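Antigen 43 (Escherichia coli, PDB 4KH3) mediates self-association between neighbouring bacterial cells as the passenger domain of an autotransporter of the AIDA group, driving cell clumping and probably contributing to biofilm formation. Local coordinates at residues V175-G180 against T194-A199; N208-N213 against W227-E232; K244-V249 against G263-T268; V249-K254 against S269-V274. All blocks are in the same frame, centred on the assembly; numbering follows the deposited sequence. Where two conformers were deposited one is given.

Interaction 1 of 4, residues V175-G180 against T194-A199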
loop_
_atom_site.group_PDB
_atom_site.type_symbol
_atom_site.label_atom_id
_atom_site.label_comp_id
_atom_site.label_asym_id
_atom_site.label_seq_id
_atom_site.Cartn_x
_atom_site.Cartn_y
_atom_site.Cartn_z
ATOM N N VAL A 175 3.202 -13.553 12.058
ATOM C CA VAL A 175 3.880 -14.136 10.921
ATOM C C VAL A 175 3.411 -15.569 10.773
ATOM O O VAL A 175 3.489 -16.347 11.715
ATOM C CB VAL A 175 5.402 -14.137 11.121
ATOM C CG1 VAL A 175 6.093 -14.741 9.910
ATOM C CG2 VAL A 175 5.893 -12.733 11.376
ATOM N N ILE A 176 2.913 -15.926 9.599
ATOM C CA ILE A 176 2.532 -17.310 9.355
ATOM C C ILE A 176 3.606 -17.984 8.525
ATOM O O ILE A 176 3.764 -17.678 7.348
ATOM C CB ILE A 176 1.209 -17.410 8.603
ATOM C CG1 ILE A 176 0.116 -16.648 9.359
ATOM C CG2 ILE A 176 0.817 -18.862 8.453
ATOM C CD1 ILE A 176 -1.107 -16.391 8.537
ATOM N N TRP A 177 4.344 -18.903 9.132
ATOM C CA TRP A 177 5.378 -19.617 8.404
ATOM C C TRP A 177 4.716 -20.511 7.371
ATOM O O TRP A 177 3.518 -20.775 7.461
ATOM C CB TRP A 177 6.280 -20.390 9.370
ATOM C CG TRP A 177 6.889 -19.466 10.378
ATOM C CD1 TRP A 177 6.647 -19.433 11.727
ATOM C CD2 TRP A 177 7.800 -18.393 10.111
ATOM N NE1 TRP A 177 7.366 -18.418 12.315
ATOM C CE2 TRP A 177 8.087 -17.767 11.343
ATOM C CE3 TRP A 177 8.413 -17.904 8.948
ATOM C CZ2 TRP A 177 8.959 -16.684 11.445
ATOM C CZ3 TRP A 177 9.275 -16.823 9.049
ATOM C CH2 TRP A 177 9.540 -16.227 10.288
ATOM N N SER A 178 5.485 -20.954 6.382
ATOM C CA SER A 178 4.937 -21.700 5.240
ATOM C C SER A 178 4.098 -22.919 5.635
ATOM O O SER A 178 3.163 -23.296 4.933
ATOM C CB SER A 178 6.058 -22.128 4.293
ATOM O OG SER A 178 6.897 -23.076 4.920
ATOM N N SER A 179 4.422 -23.521 6.769
ATOM C CA SER A 179 3.671 -24.684 7.239
ATOM C C SER A 179 2.464 -24.266 8.068
ATOM O O SER A 179 1.610 -25.085 8.387
ATOM C CB SER A 179 4.569 -25.547 8.120
ATOM O OG SER A 179 4.999 -24.800 9.256
ATOM N N GLY A 180 2.421 -22.996 8.454
ATOM C CA GLY A 180 1.425 -22.533 9.399
ATOM C C GLY A 180 0.073 -22.195 8.791
ATOM O O GLY A 180 -0.079 -22.017 7.574
ATOM N N THR A 194 1.815 -11.324 8.045
ATOM C CA THR A 194 2.687 -11.701 6.960
ATOM C C THR A 194 2.404 -13.159 6.708
ATOM O O THR A 194 2.499 -13.973 7.622
ATOM C CB THR A 194 4.161 -11.572 7.374
ATOM O OG1 THR A 194 4.406 -10.247 7.850
ATOM C CG2 THR A 194 5.072 -11.860 6.200
ATOM N N VAL A 195 2.064 -13.496 5.473
ATOM C CA VAL A 195 1.635 -14.849 5.155
ATOM C C VAL A 195 2.625 -15.602 4.264
ATOM O O VAL A 195 2.710 -15.339 3.072
ATOM C CB VAL A 195 0.277 -14.829 4.441
ATOM C CG1 VAL A 195 -0.198 -16.247 4.163
ATOM C CG2 VAL A 195 -0.747 -14.044 5.265
ATOM N N HIS A 196 3.363 -16.546 4.840
ATOM C CA HIS A 196 4.125 -17.496 4.037
ATOM C C HIS A 196 3.341 -18.785 3.908
ATOM O O HIS A 196 3.551 -19.549 2.966
ATOM C CB HIS A 196 5.479 -17.795 4.667
ATOM C CG HIS A 196 6.301 -16.581 4.927
ATOM N ND1 HIS A 196 7.073 -15.982 3.953
ATOM C CD2 HIS A 196 6.472 -15.839 6.050
ATOM C CE1 HIS A 196 7.682 -14.930 4.465
ATOM N NE2 HIS A 196 7.337 -14.821 5.736
ATOM N N GLY A 197 2.443 -19.023 4.865
ATOM C CA GLY A 197 1.643 -20.236 4.879
ATOM C C GLY A 197 0.244 -19.984 4.354
ATOM O O GLY A 197 0.083 -19.490 3.235
ATOM N N GLU A 198 -0.761 -20.308 5.169
ATOM C CA GLU A 198 -2.157 -20.056 4.821
ATOM C C GLU A 198 -2.867 -19.107 5.797
ATOM O O GLU A 198 -2.738 -19.233 7.023
ATOM C CB GLU A 198 -2.942 -21.375 4.769
ATOM C CG GLU A 198 -2.404 -22.422 3.816
ATOM C CD GLU A 198 -3.279 -22.605 2.594
ATOM O OE1 GLU A 198 -4.334 -21.933 2.508
ATOM O OE2 GLU A 198 -2.910 -23.424 1.722
ATOM N N ALA A 199 -3.638 -18.173 5.246
ATOM C CA ALA A 199 -4.532 -17.346 6.047
ATOM C C ALA A 199 -5.967 -17.487 5.535
ATOM O O ALA A 199 -6.253 -17.180 4.375
ATOM C CB ALA A 199 -4.092 -15.879 6.022
HETATM O O HOH W 1 3.431 -22.814 1.927
#

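Interaction 2 of 4, residues N208-N213 against W227-E232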
loop_
_atom_site.group_PDB
_atom_site.type_symbol
_atom_site.label_atom_id
_atom_site.label_comp_id
_atom_site.label_asym_id
_atom_site.label_seq_id
_atom_site.Cartn_x
_atom_site.Cartn_y
_atom_site.Cartn_z
ATOM N N ASN A 208 -3.220 -4.503 7.834
ATOM C CA ASN A 208 -2.509 -4.935 6.633
ATOM C C ASN A 208 -2.291 -6.432 6.611
ATOM O O ASN A 208 -2.019 -7.047 7.648
ATOM C CB ASN A 208 -1.148 -4.246 6.545
ATOM C CG ASN A 208 -1.260 -2.726 6.479
ATOM O OD1 ASN A 208 -2.330 -2.172 6.227
ATOM N ND2 ASN A 208 -0.147 -2.053 6.682
ATOM N N GLN A 209 -2.411 -7.019 5.428
ATOM C CA GLN A 209 -2.021 -8.401 5.230
ATOM C C GLN A 209 -1.083 -8.502 4.025
ATOM O O GLN A 209 -1.417 -8.056 2.916
ATOM C CB GLN A 209 -3.243 -9.286 5.028
ATOM C CG GLN A 209 -2.880 -10.717 4.691
ATOM C CD GLN A 209 -4.072 -11.539 4.243
ATOM O OE1 GLN A 209 -4.651 -11.296 3.180
ATOM N NE2 GLN A 209 -4.442 -12.513 5.054
ATOM N N TYR A 210 0.099 -9.066 4.261
ATOM C CA TYR A 210 1.108 -9.242 3.224
ATOM C C TYR A 210 1.258 -10.722 2.906
ATOM O O TYR A 210 1.675 -11.526 3.744
ATOM C CB TYR A 210 2.461 -8.685 3.663
ATOM C CG TYR A 210 2.418 -7.271 4.176
ATOM C CD1 TYR A 210 2.481 -6.198 3.310
ATOM C CD2 TYR A 210 2.351 -7.009 5.533
ATOM C CE1 TYR A 210 2.461 -4.899 3.775
ATOM C CE2 TYR A 210 2.334 -5.713 6.016
ATOM C CZ TYR A 210 2.381 -4.659 5.129
ATOM O OH TYR A 210 2.351 -3.354 5.593
ATOM N N VAL A 211 0.906 -11.075 1.682
ATOM C CA VAL A 211 0.988 -12.446 1.239
ATOM C C VAL A 211 2.255 -12.592 0.423
ATOM O O VAL A 211 2.377 -12.034 -0.674
ATOM C CB VAL A 211 -0.215 -12.816 0.385
ATOM C CG1 VAL A 211 -0.132 -14.283 -0.018
ATOM C CG2 VAL A 211 -1.508 -12.497 1.160
ATOM N N HIS A 212 3.205 -13.325 0.987
ATOM C CA HIS A 212 4.492 -13.527 0.356
ATOM C C HIS A 212 4.470 -14.698 -0.619
ATOM O O HIS A 212 3.490 -15.444 -0.702
ATOM C CB HIS A 212 5.569 -13.718 1.423
ATOM C CG HIS A 212 5.933 -12.451 2.129
ATOM N ND1 HIS A 212 7.223 -11.964 2.173
ATOM C CD2 HIS A 212 5.172 -11.549 2.793
ATOM C CE1 HIS A 212 7.241 -10.830 2.847
ATOM N NE2 HIS A 212 6.009 -10.554 3.236
ATOM N N ASN A 213 5.555 -14.815 -1.375
ATOM C CA ASN A 213 5.780 -15.914 -2.301
ATOM C C ASN A 213 5.477 -17.273 -1.648
ATOM O O ASN A 213 6.011 -17.595 -0.583
ATOM C CB ASN A 213 7.238 -15.840 -2.782
ATOM C CG ASN A 213 7.609 -16.970 -3.711
ATOM O OD1 ASN A 213 6.785 -17.459 -4.482
ATOM N ND2 ASN A 213 8.860 -17.396 -3.640
ATOM N N TRP A 227 -5.570 -2.970 3.836
ATOM C CA TRP A 227 -4.636 -3.110 2.744
ATOM C C TRP A 227 -4.205 -4.574 2.616
ATOM O O TRP A 227 -3.524 -5.103 3.501
ATOM C CB TRP A 227 -3.432 -2.215 3.022
ATOM C CG TRP A 227 -2.487 -2.016 1.856
ATOM C CD1 TRP A 227 -2.785 -2.103 0.529
ATOM C CD2 TRP A 227 -1.089 -1.701 1.932
ATOM N NE1 TRP A 227 -1.662 -1.862 -0.227
ATOM C CE2 TRP A 227 -0.609 -1.596 0.609
ATOM C CE3 TRP A 227 -0.200 -1.480 2.991
ATOM C CZ2 TRP A 227 0.721 -1.292 0.311
ATOM C CZ3 TRP A 227 1.131 -1.172 2.697
ATOM C CH2 TRP A 227 1.574 -1.079 1.367
ATOM N N GLN A 228 -4.627 -5.242 1.543
ATOM C CA GLN A 228 -4.127 -6.584 1.261
ATOM C C GLN A 228 -3.093 -6.521 0.141
ATOM O O GLN A 228 -3.375 -6.004 -0.932
ATOM C CB GLN A 228 -5.254 -7.549 0.881
ATOM C CG GLN A 228 -4.738 -8.955 0.620
ATOM C CD GLN A 228 -5.813 -9.918 0.190
ATOM O OE1 GLN A 228 -6.788 -9.531 -0.458
ATOM N NE2 GLN A 228 -5.638 -11.193 0.539
ATOM N N VAL A 229 -1.893 -7.036 0.397
ATOM C CA VAL A 229 -0.805 -6.945 -0.570
ATOM C C VAL A 229 -0.404 -8.333 -1.014
ATOM O O VAL A 229 -0.001 -9.163 -0.190
ATOM C CB VAL A 229 0.436 -6.244 0.017
ATOM C CG1 VAL A 229 1.574 -6.248 -0.993
ATOM C CG2 VAL A 229 0.102 -4.830 0.426
ATOM N N ILE A 230 -0.528 -8.596 -2.313
ATOM C CA ILE A 230 -0.099 -9.877 -2.860
ATOM C C ILE A 230 1.229 -9.712 -3.586
ATOM O O ILE A 230 1.291 -9.136 -4.677
ATOM C CB ILE A 230 -1.144 -10.461 -3.806
ATOM C CG1 ILE A 230 -2.545 -10.339 -3.186
ATOM C CG2 ILE A 230 -0.834 -11.910 -4.085
ATOM C CD1 ILE A 230 -2.689 -11.104 -1.897
ATOM N N LYS A 231 2.300 -10.186 -2.958
ATOM C CA LYS A 231 3.628 -10.115 -3.556
ATOM C C LYS A 231 3.777 -11.126 -4.692
ATOM O O LYS A 231 2.880 -11.956 -4.933
ATOM C CB LYS A 231 4.707 -10.315 -2.488
ATOM C CG LYS A 231 4.778 -9.156 -1.467
ATOM C CD LYS A 231 5.997 -9.266 -0.571
ATOM C CE LYS A 231 6.709 -7.929 -0.433
ATOM N NZ LYS A 231 5.748 -6.799 -0.270
ATOM N N GLU A 232 4.892 -11.042 -5.413
ATOM C CA GLU A 232 5.163 -12.015 -6.469
ATOM C C GLU A 232 5.178 -13.443 -5.911
ATOM O O GLU A 232 5.861 -13.733 -4.925
ATOM C CB GLU A 232 6.492 -11.700 -7.149
ATOM C CG GLU A 232 7.141 -12.898 -7.827
ATOM C CD GLU A 232 8.402 -12.524 -8.588
ATOM O OE1 GLU A 232 9.224 -11.735 -8.062
ATOM O OE2 GLU A 232 8.564 -13.015 -9.722
#

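Interaction 3 of 4, residues K244-V249 against G263-T268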
loop_
_atom_site.group_PDB
_atom_site.type_symbol
_atom_site.label_atom_id
_atom_site.label_comp_id
_atom_site.label_asym_id
_atom_site.label_seq_id
_atom_site.Cartn_x
_atom_site.Cartn_y
_atom_site.Cartn_z
ATOM N N LYS A 244 -12.970 2.219 0.388
ATOM C CA LYS A 244 -11.709 2.738 0.946
ATOM C C LYS A 244 -10.755 1.673 1.511
ATOM O O LYS A 244 -9.773 1.998 2.182
ATOM C CB LYS A 244 -11.947 3.883 1.946
ATOM C CG LYS A 244 -12.098 5.250 1.265
ATOM C CD LYS A 244 -12.880 6.254 2.116
ATOM C CE LYS A 244 -13.489 7.376 1.258
ATOM N NZ LYS A 244 -12.461 8.269 0.632
ATOM N N GLY A 245 -11.048 0.408 1.227
ATOM C CA GLY A 245 -10.073 -0.651 1.407
ATOM C C GLY A 245 -9.284 -0.768 0.119
ATOM O O GLY A 245 -9.722 -0.302 -0.933
ATOM N N LYS A 246 -8.109 -1.375 0.188
ATOM C CA LYS A 246 -7.280 -1.482 -0.998
ATOM C C LYS A 246 -6.693 -2.870 -1.150
ATOM O O LYS A 246 -6.087 -3.408 -0.216
ATOM C CB LYS A 246 -6.161 -0.446 -0.970
ATOM C CG LYS A 246 -5.124 -0.630 -2.069
ATOM C CD LYS A 246 -3.965 0.346 -1.887
ATOM C CE LYS A 246 -4.449 1.785 -1.927
ATOM N NZ LYS A 246 -3.345 2.789 -1.796
ATOM N N LEU A 247 -6.879 -3.448 -2.332
ATOM C CA LEU A 247 -6.162 -4.658 -2.690
ATOM C C LEU A 247 -5.062 -4.295 -3.676
ATOM O O LEU A 247 -5.299 -3.606 -4.653
ATOM C CB LEU A 247 -7.102 -5.681 -3.312
ATOM C CG LEU A 247 -6.343 -6.820 -3.986
ATOM C CD1 LEU A 247 -5.558 -7.624 -2.938
ATOM C CD2 LEU A 247 -7.315 -7.688 -4.752
ATOM N N GLN A 248 -3.855 -4.755 -3.405
ATOM C CA GLN A 248 -2.723 -4.488 -4.266
ATOM C C GLN A 248 -2.067 -5.809 -4.683
ATOM O O GLN A 248 -1.614 -6.598 -3.836
ATOM C CB GLN A 248 -1.719 -3.596 -3.542
ATOM C CG GLN A 248 -0.460 -3.306 -4.336
ATOM C CD GLN A 248 0.402 -2.231 -3.688
ATOM O OE1 GLN A 248 -0.102 -1.268 -3.090
ATOM N NE2 GLN A 248 1.710 -2.398 -3.796
ATOM N N VAL A 249 -2.035 -6.052 -5.989
ATOM C CA VAL A 249 -1.461 -7.283 -6.526
ATOM C C VAL A 249 -0.242 -6.947 -7.360
ATOM O O VAL A 249 -0.369 -6.370 -8.431
ATOM C CB VAL A 249 -2.476 -8.045 -7.394
ATOM C CG1 VAL A 249 -1.922 -9.398 -7.786
ATOM C CG2 VAL A 249 -3.787 -8.220 -6.639
ATOM N N GLY A 263 -16.130 1.991 -4.443
ATOM C CA GLY A 263 -15.162 2.715 -3.648
ATOM C C GLY A 263 -13.976 1.867 -3.240
ATOM O O GLY A 263 -13.053 2.356 -2.591
ATOM N N GLY A 264 -13.998 0.591 -3.617
ATOM C CA GLY A 264 -12.878 -0.286 -3.332
ATOM C C GLY A 264 -11.707 0.031 -4.240
ATOM O O GLY A 264 -11.885 0.224 -5.443
ATOM N N ALA A 265 -10.508 0.090 -3.672
ATOM C CA ALA A 265 -9.316 0.412 -4.452
ATOM C C ALA A 265 -8.572 -0.840 -4.909
ATOM O O ALA A 265 -8.243 -1.712 -4.096
ATOM C CB ALA A 265 -8.389 1.288 -3.647
ATOM N N LEU A 266 -8.306 -0.922 -6.211
ATOM C CA LEU A 266 -7.466 -1.993 -6.755
ATOM C C LEU A 266 -6.203 -1.384 -7.329
ATOM O O LEU A 266 -6.252 -0.495 -8.182
ATOM C CB LEU A 266 -8.204 -2.795 -7.833
ATOM C CG LEU A 266 -7.427 -3.853 -8.627
ATOM C CD1 LEU A 266 -7.043 -5.038 -7.754
ATOM C CD2 LEU A 266 -8.223 -4.317 -9.845
ATOM N N VAL A 267 -5.065 -1.845 -6.836
ATOM C CA VAL A 267 -3.776 -1.368 -7.310
ATOM C C VAL A 267 -3.025 -2.541 -7.921
ATOM O O VAL A 267 -2.724 -3.525 -7.241
ATOM C CB VAL A 267 -2.977 -0.763 -6.160
ATOM C CG1 VAL A 267 -1.576 -0.406 -6.613
ATOM C CG2 VAL A 267 -3.697 0.459 -5.634
ATOM N N THR A 268 -2.754 -2.459 -9.216
ATOM C CA THR A 268 -2.095 -3.567 -9.889
ATOM C C THR A 268 -1.531 -3.148 -11.251
ATOM O O THR A 268 -1.491 -1.962 -11.587
ATOM C CB THR A 268 -3.054 -4.773 -10.024
ATOM O OG1 THR A 268 -2.320 -5.946 -10.381
ATOM C CG2 THR A 268 -4.148 -4.502 -11.051
#

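Interaction 4 of 4, residues V249-K254 against S269-V274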
loop_
_atom_site.group_PDB
_atom_site.type_symbol
_atom_site.label_atom_id
_atom_site.label_comp_id
_atom_site.label_asym_id
_atom_site.label_seq_id
_atom_site.Cartn_x
_atom_site.Cartn_y
_atom_site.Cartn_z
ATOM N N VAL A 249 -2.035 -6.052 -5.989
ATOM C CA VAL A 249 -1.461 -7.283 -6.526
ATOM C C VAL A 249 -0.242 -6.947 -7.360
ATOM O O VAL A 249 -0.369 -6.370 -8.431
ATOM C CB VAL A 249 -2.476 -8.045 -7.394
ATOM C CG1 VAL A 249 -1.922 -9.398 -7.786
ATOM C CG2 VAL A 249 -3.787 -8.220 -6.639
ATOM N N ASN A 250 0.946 -7.275 -6.852
ATOM C CA ASN A 250 2.178 -6.970 -7.566
ATOM C C ASN A 250 2.350 -7.861 -8.775
ATOM O O ASN A 250 1.645 -8.870 -8.932
ATOM C CB ASN A 250 3.402 -7.173 -6.676
ATOM C CG ASN A 250 3.449 -6.226 -5.524
ATOM O OD1 ASN A 250 2.748 -5.215 -5.510
ATOM N ND2 ASN A 250 4.294 -6.532 -4.543
ATOM N N ALA A 251 3.325 -7.494 -9.599
ATOM C CA ALA A 251 3.774 -8.327 -10.701
ATOM C C ALA A 251 4.010 -9.764 -10.240
ATOM O O ALA A 251 4.681 -9.993 -9.240
ATOM C CB ALA A 251 5.043 -7.752 -11.285
ATOM N N GLY A 252 3.444 -10.724 -10.967
ATOM C CA GLY A 252 3.587 -12.131 -10.628
ATOM C C GLY A 252 2.766 -12.582 -9.433
ATOM O O GLY A 252 2.913 -13.713 -8.975
ATOM N N GLY A 253 1.923 -11.700 -8.902
ATOM C CA GLY A 253 1.022 -12.084 -7.832
ATOM C C GLY A 253 -0.302 -12.511 -8.431
ATOM O O GLY A 253 -0.599 -12.191 -9.580
ATOM N N LYS A 254 -1.109 -13.232 -7.666
ATOM C CA LYS A 254 -2.401 -13.671 -8.178
ATOM C C LYS A 254 -3.533 -13.439 -7.175
ATOM O O LYS A 254 -3.376 -13.677 -5.977
ATOM C CB LYS A 254 -2.340 -15.147 -8.588
ATOM C CG LYS A 254 -3.651 -15.661 -9.131
ATOM C CD LYS A 254 -3.570 -17.108 -9.585
ATOM C CE LYS A 254 -4.871 -17.511 -10.286
ATOM N NZ LYS A 254 -4.923 -18.974 -10.558
ATOM N N SER A 269 -1.079 -4.123 -12.028
ATOM C CA SER A 269 -0.553 -3.836 -13.350
ATOM C C SER A 269 -0.815 -5.028 -14.246
ATOM O O SER A 269 -1.382 -6.038 -13.812
ATOM C CB SER A 269 0.948 -3.561 -13.281
ATOM O OG SER A 269 1.645 -4.764 -13.006
ATOM N N THR A 270 -0.379 -4.921 -15.493
ATOM C CA THR A 270 -0.673 -5.949 -16.478
ATOM C C THR A 270 0.231 -7.152 -16.271
ATOM O O THR A 270 0.056 -8.184 -16.904
ATOM C CB THR A 270 -0.569 -5.392 -17.909
ATOM O OG1 THR A 270 0.609 -4.592 -18.016
ATOM C CG2 THR A 270 -1.758 -4.501 -18.219
ATOM N N ALA A 271 1.194 -7.022 -15.365
ATOM C CA ALA A 271 2.078 -8.135 -15.019
ATOM C C ALA A 271 1.522 -8.985 -13.867
ATOM O O ALA A 271 2.164 -9.936 -13.424
ATOM C CB ALA A 271 3.484 -7.620 -14.677
ATOM N N ALA A 272 0.333 -8.642 -13.382
ATOM C CA ALA A 272 -0.303 -9.413 -12.310
ATOM C C ALA A 272 -1.502 -10.194 -12.836
ATOM O O ALA A 272 -1.958 -9.971 -13.960
ATOM C CB ALA A 272 -0.733 -8.490 -11.164
ATOM N N THR A 273 -2.014 -11.106 -12.020
ATOM C CA THR A 273 -3.237 -11.829 -12.360
ATOM C C THR A 273 -4.342 -11.498 -11.364
ATOM O O THR A 273 -4.215 -11.771 -10.172
ATOM C CB THR A 273 -3.019 -13.334 -12.339
ATOM O OG1 THR A 273 -1.919 -13.656 -13.198
ATOM C CG2 THR A 273 -4.286 -14.056 -12.813
ATOM N N VAL A 274 -5.420 -10.888 -11.846
ATOM C CA VAL A 274 -6.517 -10.487 -10.980
ATOM C C VAL A 274 -7.834 -10.748 -11.696
ATOM O O VAL A 274 -8.043 -10.253 -12.794
ATOM C CB VAL A 274 -6.421 -8.979 -10.615
ATOM C CG1 VAL A 274 -7.450 -8.612 -9.571
ATOM C CG2 VAL A 274 -5.024 -8.626 -10.122
HETATM O O HOH W 2 1.373 -5.107 -10.314
HETATM O O HOH W 3 0.746 -13.242 -12.151
#

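Interaction 1 of 4, residues V175-G180 against T194-A199
Val175 and Ile176 run parallel to Thr194 and Val195, in register, with the CA atoms of Val175 and Thr194 4.8 Å apart. This is the coil-on-coil pairing of a parallel beta-helix, the architecture expected for an autotransporter passenger with pectate-lyase-like stalk repeats. Ile176 N gives Thr194 O an almost straight hydrogen bond of 2.8 Å (177° at the hydrogen). Ile176 O in turn receives His196 N and, weakly, Gly197 N at 3.1 Å, because the second strand ends here and its chain swings round a corner. The first chain makes its own corner as a type I turn from Trp177 to Gly180, and pairing resumes where Glu198 N bonds to Gly180 O at 3.0 Å. Glycine suits position 197: with no side chain there, Trp177 O can lie 3.2 Å from Gly197 CA.

Inside the coil, Ile176 carries the apolar contact. Its CG1 branch stands anti to the carbonyl carbon (chi1 -55°), which carries CD1 across to Ala199 CB, 3.9 Å away, and to the CG2 branch of Val195. A branched chain can thus touch both the strand beside it and the start of the next face, while Ala182 of its own coil packs on it as well.

On the outer side Trp177 lies beside His196, tentatively, since this holds for one of two modelled conformers. In it the rings are nearly parallel, at 8°, but slid apart, with 5.7 Å between the centroids of the Trp177 six-membered ring and the His196 ring, and barely overlap. Val175 CG1 meets the imidazole at its edge, 4.0 Å from His196 CD2.

Interaction 2 of 4, residues N208-N213 against W227-E232
Gln209 and Val211 exchange backbone hydrogen bonds with Trp227, Val229 and Lys231 along two parallel strands whose axes come within 4.8 Å. A typical rung is Val211 N to Val229 O at 2.8 Å.

The polar side-chain contact lies on the buried face. Gln209 and Gln228 both hold CG anti to the backbone N (chi1 175° for Gln209) and run side by side, so that Gln228 NE2 reaches Gln209 OE1 at 2.8 Å in a bond weakened by its bent angle. Such stacking of like residues from coil to coil is a hallmark of the parallel beta-helix. The amides are satisfied largely by others: Gln193 takes the NE2 of Gln209, Thr220 bonds to Gln209 OE1 and Thr239 to Gln228 OE1, the mutual bond being a weak addition.

Apolar contact on the same face joins Val211 CG2 to Ile230 CD1 at 3.6 Å.

Aromatic contacts occupy the outer face. Tyr210 directs its edge at the face of Trp227 in an offset edge-to-face pair, the planes at 76° and the centroids of the Tyr210 ring and the Trp227 six-membered ring 5.9 Å apart, while Tyr210 CD1 rests on Val229 CB at 3.9 Å. Further on, Lys231 makes a CH-pi contact: its CD sits 3.9 Å above the centre of the His212 ring, and its NZ bonds to a malonate ion.

Interaction 3 of 4, residues K244-V249 against G263-T268
Leu247 and Leu266 form the buried, tightly packed side of this pairing of neighbouring beta-helix coils. They lie side by side in the interior, with Leu247 CD2 4.0 Å from Leu266 CD1, and between them the backbones are laced in parallel by bonds such as Val267 N to Leu247 O at 2.8 Å. The ladder ends on a side chain. Thr268 places OG1 anti to its backbone N (chi1 -166°), and the hydroxyl donates to Val249 O at 2.8 Å, in the carbonyl plane and on a lone pair. Thr268 gives this carbonyl one partner, and a water gives it another. At the other end, Lys244 N bonds to Gly263 O from above the carbonyl plane at 3.0 Å. Glycine suits position 263, where a positive phi of 84° would press a side chain against the preceding carbonyl.

The opposite face is more solvent-accessible. Partly exposed Lys246, Gln248 and Val267 line it, the first two long and flexible, yet in equally close contact. Val267 spreads its branches: CG1 lies 3.9 Å from Gln248 CG, while CG2 touches Lys246 CD at 3.8 Å. Extended first torsions lay the lysine CG and CD against that methyl, and a bend at chi3 (-60°) keeps CE in touch with it too. The methyl of Ala265 fits beside the lysine stem, its CB 3.4 Å from Gly245 O.

Strand 227-230 flanks strand 246-249 on the side away from 265-268, with Trp227 against Lys246 and weakly bonded through NE1 to Gln248 OE1. Within the coil, Leu247 meets Val258 of strand 254-260, and Leu266 packs on Val274 of strand 273-278.

Interaction 4 of 4, residues V249-K254 against S269-V274
Val249 keeps CG1 anti to its backbone N (chi1 -173°), which sets that methyl 3.7 Å from Ala272 CB and leaves CG2 3.7 Å from Val274 CG2. A second torsion, the positive phi of 74° at Gly252, shapes the type II turn from Asn250 to Gly253 and suits glycine.

These residues belong to a corner of the beta-helix, where two successive coils turn from one face to the next. Across it, Gly252 N bonds to Ala271 O at 2.9 Å, approaching from above the carbonyl plane, and regular pairing restarts as Thr273 N reaches Gly253 O at 3.0 Å. The second chain turns as type I, from Ser269 to Ala272. Ser269 OG, at a chi1 of 71°, folds back to accept from Ala271 N at 3.3 Å, forming an ST turn. Small residues let the corners nest: Ala251 CB meets Ala271 CB at 3.7 Å, and Ala272 sets its methyl against the carbonyl oxygens of Val249 and Asn250. At the exit, the stem of Lys254 runs alongside Thr273, both pointing the same way.

Water adds two further links between the coils. One molecule donates to Val249 O at 2.9 Å and also bonds to Ser269 OG; another bonds to Thr273 OG1 and donates to Gly253 O, which thus takes both Thr273 N and a water. Two direct hydrogen bonds, methyl contacts and two water bridges therefore join the segments. That chemistry implies a junction to which the hydroxyls of Ser269 and Thr273 contribute through water, Ser269 also shaping its own turn.

Interactions 1, 2 and 3 follow one another along the chain of the same beta-helix, whereas the segments of 3 and 4 alternate. Interactions 1 and 2 have centres about 11 Å apart and share a boundary where Val195 N probably bonds to Tyr210 O (2.6 Å). Interactions 2 and 3, about 12 Å between centres, meet similarly through Gln228 O and Gln248 N (2.8 Å). Interaction 4 continues interaction 3 round the corner, sharing Val249, with centres about 13 Å apart. Interaction 1 includes a comparable corner of earlier coils, about 20 Å away by centres and without contact. Lys231 bonds to malonate, Asn250 does so weakly and Gln248 lies close by, probably round one ion from the crystallisation liquor.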